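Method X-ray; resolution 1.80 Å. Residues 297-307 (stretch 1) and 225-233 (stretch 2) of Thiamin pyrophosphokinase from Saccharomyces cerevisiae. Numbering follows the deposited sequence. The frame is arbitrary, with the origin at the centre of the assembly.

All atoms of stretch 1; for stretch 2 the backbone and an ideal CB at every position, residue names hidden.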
# COMPACT_ATOMS: atom_id res chain seq x y z
N PHE B 297 9.42 -14.32 -17.66
CA PHE B 297 8.75 -13.56 -18.70
C PHE B 297 7.31 -13.25 -18.31
O PHE B 297 6.56 -14.14 -17.91
CB PHE B 297 8.76 -14.35 -20.01
CG PHE B 297 8.07 -13.66 -21.16
CD1 PHE B 297 8.60 -12.50 -21.71
CD2 PHE B 297 6.89 -14.18 -21.68
CE1 PHE B 297 7.97 -11.87 -22.79
CE2 PHE B 297 6.25 -13.56 -22.76
CZ PHE B 297 6.79 -12.40 -23.31
N ILE B 298 6.93 -11.98 -18.42
CA ILE B 298 5.57 -11.55 -18.10
C ILE B 298 5.02 -10.72 -19.25
O ILE B 298 5.59 -9.69 -19.61
CB ILE B 298 5.54 -10.71 -16.80
CG1 ILE B 298 5.99 -11.58 -15.62
CG2 ILE B 298 4.13 -10.18 -16.55
CD1 ILE B 298 6.13 -10.83 -14.31
N ASP B 299 3.90 -11.17 -19.81
CA ASP B 299 3.27 -10.49 -20.93
C ASP B 299 1.85 -10.08 -20.57
O ASP B 299 0.95 -10.91 -20.49
CB ASP B 299 3.24 -11.41 -22.15
CG ASP B 299 2.68 -10.74 -23.39
OD1 ASP B 299 2.24 -9.58 -23.29
OD2 ASP B 299 2.69 -11.37 -24.46
N THR B 300 1.66 -8.78 -20.34
CA THR B 300 0.35 -8.25 -19.99
C THR B 300 -0.18 -7.33 -21.09
O THR B 300 0.60 -6.75 -21.85
CB THR B 300 0.39 -7.46 -18.67
OG1 THR B 300 1.41 -6.46 -18.74
CG2 THR B 300 0.68 -8.40 -17.51
N LYS B 301 -1.50 -7.20 -21.16
CA LYS B 301 -2.16 -6.36 -22.16
C LYS B 301 -1.89 -4.88 -21.88
O LYS B 301 -1.73 -4.08 -22.81
CB LYS B 301 -3.66 -6.62 -22.13
CG LYS B 301 -4.42 -6.05 -23.31
CD LYS B 301 -5.92 -6.26 -23.13
CE LYS B 301 -6.66 -6.15 -24.44
NZ LYS B 301 -6.25 -7.23 -25.38
N ASP B 302 -1.84 -4.53 -20.60
CA ASP B 302 -1.58 -3.16 -20.18
C ASP B 302 -0.48 -3.18 -19.12
O ASP B 302 -0.23 -4.23 -18.52
CB ASP B 302 -2.84 -2.52 -19.60
CG ASP B 302 -4.04 -2.64 -20.51
OD1 ASP B 302 -4.78 -3.64 -20.40
OD2 ASP B 302 -4.24 -1.74 -21.36
N ASP B 303 0.16 -2.05 -18.89
CA ASP B 303 1.22 -1.99 -17.88
C ASP B 303 0.67 -2.42 -16.53
O ASP B 303 -0.50 -2.18 -16.22
CB ASP B 303 1.77 -0.56 -17.73
CG ASP B 303 2.38 -0.03 -19.02
OD1 ASP B 303 2.75 -0.84 -19.89
OD2 ASP B 303 2.49 1.21 -19.14
N ILE B 304 1.51 -3.07 -15.73
CA ILE B 304 1.10 -3.50 -14.40
C ILE B 304 2.23 -3.22 -13.43
O ILE B 304 3.37 -2.96 -13.84
CB ILE B 304 0.78 -5.01 -14.34
CG1 ILE B 304 2.05 -5.83 -14.56
CG2 ILE B 304 -0.28 -5.37 -15.38
CD1 ILE B 304 1.94 -7.27 -14.08
N ILE B 305 1.93 -3.26 -12.14
CA ILE B 305 2.93 -3.03 -11.11
C ILE B 305 3.42 -4.38 -10.60
O ILE B 305 2.63 -5.30 -10.40
CB ILE B 305 2.36 -2.24 -9.92
CG1 ILE B 305 1.74 -0.93 -10.41
CG2 ILE B 305 3.46 -1.97 -8.90
CD1 ILE B 305 2.71 -0.01 -11.14
N LEU B 306 4.73 -4.50 -10.41
CA LEU B 306 5.31 -5.73 -9.91
C LEU B 306 6.06 -5.42 -8.63
O LEU B 306 6.76 -4.41 -8.53
CB LEU B 306 6.29 -6.31 -10.94
CG LEU B 306 6.94 -7.64 -10.58
CD1 LEU B 306 5.93 -8.76 -10.69
CD2 LEU B 306 8.10 -7.90 -11.52
N ASN B 307 5.90 -6.28 -7.64
CA ASN B 307 6.61 -6.11 -6.39
C ASN B 307 7.47 -7.35 -6.25
O ASN B 307 7.01 -8.47 -6.47
CB ASN B 307 5.64 -5.97 -5.21
CG ASN B 307 5.17 -7.31 -4.68
OD1 ASN B 307 5.74 -7.86 -3.74
ND2 ASN B 307 4.12 -7.84 -5.28
N UNK B 225 10.26 -4.74 -0.10
CA UNK B 225 10.07 -4.87 -1.54
C UNK B 225 10.76 -3.86 -2.44
O UNK B 225 11.27 -2.82 -2.01
CB UNK B 225 8.57 -4.81 -1.83
N UNK B 226 10.77 -4.23 -3.72
CA UNK B 226 11.25 -3.40 -4.80
C UNK B 226 9.93 -3.32 -5.56
O UNK B 226 9.34 -4.35 -5.88
CB UNK B 226 12.44 -3.96 -5.59
N UNK B 227 9.46 -2.11 -5.81
CA UNK B 227 8.19 -1.94 -6.50
C UNK B 227 8.43 -1.10 -7.74
O UNK B 227 8.96 0.00 -7.66
CB UNK B 227 7.14 -1.29 -5.59
N UNK B 228 8.04 -1.64 -8.89
CA UNK B 228 8.24 -0.95 -10.15
C UNK B 228 7.21 -1.33 -11.20
O UNK B 228 6.41 -2.25 -10.99
CB UNK B 228 9.65 -1.24 -10.68
N UNK B 229 7.23 -0.64 -12.33
CA UNK B 229 6.26 -0.91 -13.39
C UNK B 229 6.79 -1.84 -14.47
O UNK B 229 7.95 -1.76 -14.87
CB UNK B 229 5.82 0.41 -14.03
N UNK B 230 5.91 -2.73 -14.91
CA UNK B 230 6.22 -3.69 -15.97
C UNK B 230 5.45 -3.27 -17.21
O UNK B 230 4.21 -3.24 -17.21
CB UNK B 230 5.87 -5.12 -15.56
N UNK B 231 6.17 -2.93 -18.28
CA UNK B 231 5.53 -2.52 -19.52
C UNK B 231 4.77 -3.67 -20.16
O UNK B 231 5.16 -4.84 -20.06
CB UNK B 231 6.57 -1.97 -20.50
N UNK B 232 3.68 -3.33 -20.83
CA UNK B 232 2.81 -4.29 -21.50
C UNK B 232 3.47 -4.98 -22.69
O UNK B 232 4.55 -4.58 -23.14
CB UNK B 232 1.53 -3.59 -21.97
N UNK B 233 2.82 -6.03 -23.17
CA UNK B 233 3.26 -6.78 -24.34
C UNK B 233 4.54 -7.62 -24.26
O UNK B 233 5.13 -7.94 -25.29
CB UNK B 233 3.44 -5.78 -25.48

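Position 225 opens the strand with its CA-to-CB bond toward stretch 1, and the ideal CB lies 4.6 Å from N307 OD1. An amide there invites a polar partner, though a small apolar group would also fit. The residue is D225. Its OD1 sits 3.0 Å from N307 OD1, two acceptors that form no hydrogen bond, while its OD2 is hydrogen-bonded elsewhere in the structure.

At 226 the CB points sideways and finds nothing of stretch 1 within 5.5 Å, so this contact sets almost no rule. The choice is L226, whose end leads away; its backbone O receives a CA-H...O contact from N307 CA at 3.3 Å.

Position 227 pairs with N307, on the face that also carries I305. Its ideal CB is 5.0 Å from I305 CG2, and extended backbone angles favour a beta-branched or other medium apolar residue. I227 fills it, its CG2 packing 3.6 Å from I305 CG2.

Position 228 turns to the opposite face, beside L306, and its N and O bond the backbone of that residue: N to L306 O at 3.1 Å, O from L306 N at 2.9 Å. A leucine, methionine or aromatic could reach the L306 side chain. F228 does so: with chi1 p, its CZ comes 3.5 Å from L306 CD2, and L306 O lies over one face of the ring.

At 229, opposite I305, the ideal CB is 4.3 Å from I305 CD1, so several aliphatics would serve. L229 keeps that contact, its CB 4.2 Å from I305 CD1, and sends CD2 to 3.7 Å from D303 CB.

Position 230 faces an apolar patch made by I304, L306 and I298, which calls for a branched aliphatic. I230 has the largest covered area of stretch 2: CG1 lies 3.6 Å from L306 CB, and CB 3.9 Å from I304 CG1. Two near-linear backbone bonds, from I230 N to I304 O (2.8 Å) and from I304 N to I230 O (3.1 Å), lock the pair.

At 231 the CB points away overall, yet lies 4.0 Å from D303 OD1; a long cation could curl back to the carboxylate. K231 does, its NZ forming a salt bridge with D303 OD2 at 2.8 Å.

Position 232 aims CB at the turn, 3.3 Å from T300 O, while its N donates to D303 OD1 (2.8 Å). A chain able to leave this crowded spot suits it; K232 extends away.

At 233, phi is positive, favouring glycine or asparagine. N233 donates its N to T300 O at 2.7 Å.

Stretch 2 225-233: DLIFLIKKN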
# COMPACT_ATOMS: atom_id res chain seq x y z
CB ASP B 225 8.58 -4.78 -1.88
CG ASP B 225 7.74 -5.80 -1.16
OD1 ASP B 225 7.69 -6.96 -1.62
OD2 ASP B 225 7.14 -5.45 -0.12
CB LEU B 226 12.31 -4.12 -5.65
CG LEU B 226 13.74 -4.14 -5.12
CD1 LEU B 226 14.63 -4.90 -6.11
CD2 LEU B 226 14.25 -2.72 -4.95
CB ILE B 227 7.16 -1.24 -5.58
CG1 ILE B 227 7.06 -2.01 -4.26
CG2 ILE B 227 5.80 -1.18 -6.27
CD1 ILE B 227 6.26 -1.29 -3.19
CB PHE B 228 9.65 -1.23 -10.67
CG PHE B 228 9.96 -2.69 -10.80
CD1 PHE B 228 9.87 -3.32 -12.04
CD2 PHE B 228 10.32 -3.45 -9.69
CE1 PHE B 228 10.14 -4.69 -12.16
CE2 PHE B 228 10.59 -4.81 -9.81
CZ PHE B 228 10.50 -5.43 -11.05
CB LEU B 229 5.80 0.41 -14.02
CG LEU B 229 4.65 0.33 -15.03
CD1 LEU B 229 3.84 1.61 -14.98
CD2 LEU B 229 5.21 0.08 -16.42
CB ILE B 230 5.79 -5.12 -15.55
CG1 ILE B 230 6.73 -5.65 -14.47
CG2 ILE B 230 5.76 -6.04 -16.77
CD1 ILE B 230 8.18 -5.77 -14.92
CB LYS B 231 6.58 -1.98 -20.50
CG LYS B 231 7.24 -0.66 -20.08
CD LYS B 231 6.53 0.57 -20.64
CE LYS B 231 5.43 1.11 -19.72
NZ LYS B 231 4.74 2.30 -20.33
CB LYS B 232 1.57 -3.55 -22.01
CG LYS B 232 1.93 -2.41 -22.95
CD LYS B 232 0.72 -1.65 -23.47
CE LYS B 232 1.17 -0.53 -24.40
NZ LYS B 232 0.03 0.22 -24.99
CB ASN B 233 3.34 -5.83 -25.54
CG ASN B 233 1.99 -5.25 -25.90
OD1 ASN B 233 1.91 -4.18 -26.50
ND2 ASN B 233 0.92 -5.95 -25.54
O HOH W 1 4.19 -7.43 -20.48
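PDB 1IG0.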